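Local coordinates for sterol regulatory element-binding protein cleavage-activating protein (Schizosaccharomyces pombe, PDB 4YHC) that escorts the membrane-bound transcription factor precursor sre1 to its processing when sterol or oxygen runs low, this piece being its WD40 domain, at residues V412-Q417 with K421-S426. The protein carries 9 engineered substitutions. Sequence-based numbering, arbitrary orientation.
Sequences VWMYSQ and KHRSKS. Engineered in segment 421-426: Ser424 (natural residue Cys).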
ATOM      1  N   VAL A 412     -11.298  19.566  -0.923  1.00 22.17           N
ATOM      2  CA  VAL A 412     -10.013  18.831  -0.953  1.00 19.20           C
ATOM      3  C   VAL A 412      -9.185  19.272   0.200  1.00 21.17           C
ATOM      4  O   VAL A 412      -8.958  20.484   0.404  1.00 21.46           O
ATOM      5  CB  VAL A 412      -9.249  19.127  -2.218  1.00 22.69           C
ATOM      6  CG1 VAL A 412      -8.148  18.102  -2.427  1.00 19.56           C
ATOM      7  CG2 VAL A 412     -10.207  19.112  -3.362  1.00 22.82           C
ATOM      8  N   TRP A 413      -8.713  18.345   1.014  1.00 17.13           N
ATOM      9  CA  TRP A 413      -7.999  18.794   2.189  1.00 16.55           C
ATOM     10  C   TRP A 413      -6.763  17.980   2.496  1.00 25.74           C
ATOM     11  O   TRP A 413      -6.603  16.855   2.025  1.00 16.13           O
ATOM     12  CB  TRP A 413      -8.927  18.824   3.425  1.00 21.79           C
ATOM     13  CG  TRP A 413      -9.642  17.512   3.730  1.00 19.16           C
ATOM     14  CD1 TRP A 413     -10.844  17.162   3.372  1.00 18.80           C
ATOM     15  CD2 TRP A 413      -9.117  16.431   4.518  1.00 16.14           C
ATOM     16  NE1 TRP A 413     -11.145  15.891   3.855  1.00 20.14           N
ATOM     17  CE2 TRP A 413     -10.095  15.439   4.579  1.00 16.21           C
ATOM     18  CE3 TRP A 413      -7.931  16.224   5.169  1.00 16.21           C
ATOM     19  CZ2 TRP A 413      -9.895  14.205   5.256  1.00 17.89           C
ATOM     20  CZ3 TRP A 413      -7.717  15.012   5.808  1.00 17.13           C
ATOM     21  CH2 TRP A 413      -8.726  14.028   5.872  1.00 15.74           C
ATOM     22  N   MET A 414      -5.913  18.550   3.346  1.00 19.17           N
ATOM     23  CA  MET A 414      -4.735  17.859   3.806  1.00 18.87           C
ATOM     24  C   MET A 414      -4.483  18.135   5.228  1.00 21.08           C
ATOM     25  O   MET A 414      -4.880  19.161   5.741  1.00 22.86           O
ATOM     26  CB  MET A 414      -3.532  18.293   2.984  1.00 16.24           C
ATOM     27  CG  MET A 414      -3.229  19.795   2.977  1.00 18.37           C
ATOM     28  SD  MET A 414      -1.478  20.220   2.483  1.00 22.34           S
ATOM     29  CE  MET A 414      -0.464  19.389   3.678  1.00 17.67           C
ATOM     30  N   TYR A 415      -3.807  17.211   5.882  1.00 19.71           N
ATOM     31  CA  TYR A 415      -3.360  17.376   7.225  1.00 16.96           C
ATOM     32  C   TYR A 415      -1.881  16.945   7.309  1.00 25.99           C
ATOM     33  O   TYR A 415      -1.526  15.800   6.956  1.00 15.41           O
ATOM     34  CB  TYR A 415      -4.211  16.534   8.185  1.00 18.45           C
ATOM     35  CG  TYR A 415      -3.846  16.720   9.661  1.00 24.85           C
ATOM     36  CD1 TYR A 415      -4.148  17.928  10.322  1.00 27.98           C
ATOM     37  CD2 TYR A 415      -3.217  15.712  10.370  1.00 20.87           C
ATOM     38  CE1 TYR A 415      -3.805  18.119  11.665  1.00 30.46           C
ATOM     39  CE2 TYR A 415      -2.852  15.894  11.685  1.00 29.39           C
ATOM     40  CZ  TYR A 415      -3.164  17.088  12.336  1.00 37.34           C
ATOM     41  OH  TYR A 415      -2.791  17.225  13.640  1.00 43.71           O
ATOM     42  N   SER A 416      -1.027  17.855   7.793  1.00 21.43           N
ATOM     43  CA  SER A 416       0.380  17.554   8.015  1.00 22.46           C
ATOM     44  C   SER A 416       0.520  17.077   9.444  1.00 31.30           C
ATOM     45  O   SER A 416       0.336  17.892  10.384  1.00 24.30           O
ATOM     46  CB  SER A 416       1.217  18.815   7.789  1.00 25.17           C
ATOM     47  OG  SER A 416       2.562  18.556   8.148  1.00 31.06           O
ATOM     48  N   GLN A 417       0.787  15.770   9.625  1.00 28.09           N
ATOM     49  CA  GLN A 417       0.754  15.175  10.939  1.00 27.48           C
ATOM     50  C   GLN A 417       1.873  15.718  11.809  1.00 38.45           C
ATOM     51  O   GLN A 417       1.708  15.742  13.038  1.00 42.56           O
ATOM     52  CB  GLN A 417       0.896  13.658  10.905  1.00 28.71           C
ATOM     53  CG  GLN A 417      -0.071  12.958   9.980  1.00 31.70           C
ATOM     54  CD  GLN A 417      -0.708  11.710  10.528  1.00 38.24           C
ATOM     55  OE1 GLN A 417      -1.394  11.782  11.532  1.00 33.69           O
ATOM     56  NE2 GLN A 417      -0.603  10.556   9.771  1.00 41.41           N
ATOM     57  N   LYS A 421      -1.064  20.769  11.082  1.00 26.86           N
ATOM     58  CA  LYS A 421      -1.594  21.813  10.265  1.00 27.50           C
ATOM     59  C   LYS A 421      -2.556  21.229   9.245  1.00 30.68           C
ATOM     60  O   LYS A 421      -2.188  20.326   8.498  1.00 27.32           O
ATOM     61  CB  LYS A 421      -0.441  22.543   9.553  1.00 26.98           C
ATOM     62  CG  LYS A 421      -0.883  23.745   8.687  1.00 46.14           C
ATOM     63  CD  LYS A 421      -1.706  24.789   9.469  1.00 53.78           C
ATOM     64  CE  LYS A 421      -2.484  25.763   8.567  1.00 54.35           C
ATOM     65  NZ  LYS A 421      -1.541  26.748   7.945  1.00 56.81           N
ATOM     66  N   HIS A 422      -3.772  21.755   9.235  1.00 24.09           N
ATOM     67  CA  HIS A 422      -4.789  21.409   8.288  1.00 28.42           C
ATOM     68  C   HIS A 422      -4.877  22.479   7.198  1.00 34.34           C
ATOM     69  O   HIS A 422      -4.618  23.640   7.473  1.00 32.10           O
ATOM     70  CB  HIS A 422      -6.103  21.340   9.038  1.00 31.60           C
ATOM     71  CG  HIS A 422      -7.165  20.624   8.299  1.00 51.14           C
ATOM     72  ND1 HIS A 422      -8.001  21.255   7.397  1.00 58.03           N
ATOM     73  CD2 HIS A 422      -7.536  19.321   8.314  1.00 59.95           C
ATOM     74  CE1 HIS A 422      -8.854  20.376   6.900  1.00 60.09           C
ATOM     75  NE2 HIS A 422      -8.599  19.198   7.447  1.00 66.54           N
ATOM     76  N   ARG A 423      -5.183  22.086   5.956  1.00 26.30           N
ATOM     77  CA  ARG A 423      -5.453  23.049   4.863  1.00 23.81           C
ATOM     78  C   ARG A 423      -6.572  22.503   4.009  1.00 22.64           C
ATOM     79  O   ARG A 423      -6.618  21.297   3.763  1.00 20.50           O
ATOM     80  CB  ARG A 423      -4.248  23.138   3.946  1.00 27.33           C
ATOM     81  CG  ARG A 423      -3.307  24.260   4.234  1.00 46.51           C
ATOM     82  CD  ARG A 423      -2.252  24.382   3.136  1.00 53.20           C
ATOM     83  NE  ARG A 423      -0.950  24.006   3.657  1.00 57.80           N
ATOM     84  CZ  ARG A 423      -0.223  24.783   4.444  1.00 64.26           C
ATOM     85  NH1 ARG A 423      -0.669  25.988   4.795  1.00 74.09           N
ATOM     86  NH2 ARG A 423       0.958  24.366   4.877  1.00 60.28           N
ATOM     87  N   SER A 424      -7.431  23.356   3.480  1.00 18.82           N
ATOM     88  CA  SER A 424      -8.491  22.886   2.628  1.00 26.74           C
ATOM     89  C   SER A 424      -8.681  23.821   1.472  1.00 28.07           C
ATOM     90  O   SER A 424      -8.320  24.969   1.557  1.00 26.11           O
ATOM     91  CB  SER A 424      -9.803  22.723   3.385  1.00 35.09           C
ATOM     92  OG  SER A 424     -10.212  23.995   3.825  1.00 42.67           O
ATOM     93  N   LYS A 425      -9.140  23.273   0.352  1.00 20.16           N
ATOM     94  CA  LYS A 425      -9.437  24.020  -0.834  1.00 21.41           C
ATOM     95  C   LYS A 425     -10.826  23.570  -1.269  1.00 26.00           C
ATOM     96  O   LYS A 425     -11.191  22.373  -1.206  1.00 27.57           O
ATOM     97  CB  LYS A 425      -8.412  23.787  -1.972  1.00 22.48           C
ATOM     98  CG  LYS A 425      -7.003  24.299  -1.677  1.00 23.01           C
ATOM     99  CD  LYS A 425      -6.107  24.355  -2.889  1.00 26.87           C
ATOM    100  CE  LYS A 425      -4.782  25.077  -2.534  1.00 28.06           C
ATOM    101  NZ  LYS A 425      -3.902  25.169  -3.714  1.00 25.91           N
ATOM    102  N   SER A 426     -11.618  24.556  -1.652  1.00 20.28           N
ATOM    103  CA  SER A 426     -12.942  24.345  -2.222  1.00 26.15           C
ATOM    104  C   SER A 426     -12.797  24.183  -3.754  1.00 22.49           C
ATOM    105  O   SER A 426     -12.097  24.970  -4.416  1.00 26.24           O
ATOM    106  CB  SER A 426     -13.808  25.569  -1.807  1.00 32.61           C
ATOM    107  OG  SER A 426     -15.144  25.406  -2.199  1.00 41.62           O
TER
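His422 lays its imidazole over the carbonyl oxygen of Met414, beside Trp413 and Tyr415. The ring reaches the indole because chi1, at -163°, swings CG away from the backbone N, with His422 NE2 3.8 Å from Trp413 CE3; the planes differ by 20°, but the offset is too large for a proper stack. Tyr415 CD1 sits at the imidazole's edge, while the phenol ring itself stacks on His347. Trp413 NE1, farther off, is bonded to Ser353 OG. An alanine in place of His422 would probably leave a gap beside Trp413 CB and uncover the Met414 carbonyl. Strands 406-416 and 421-432 form a beta hairpin in one blade of this WD40 propeller domain; where 412-416 runs beside 421-426 the axes are antiparallel, at 171°. Val412–Lys425 and Met414–Arg423 are hydrogen-bonded pairs, each joined by two bonds; at Ser416–Lys421, near the turn, Ser416 N to Lys421 O is 2.8 Å but the return bond, Lys421 N to Ser416 O, stretches to 3.3 Å. On the other face Met414 and Arg423 lie side by side, Met414 CG 3.6 Å from Arg423 CB, and Met414 SD meets the guanidinium edge; both side chains also touch Tyr462. Lys425 NZ reaches away to a salt bridge with Asp12.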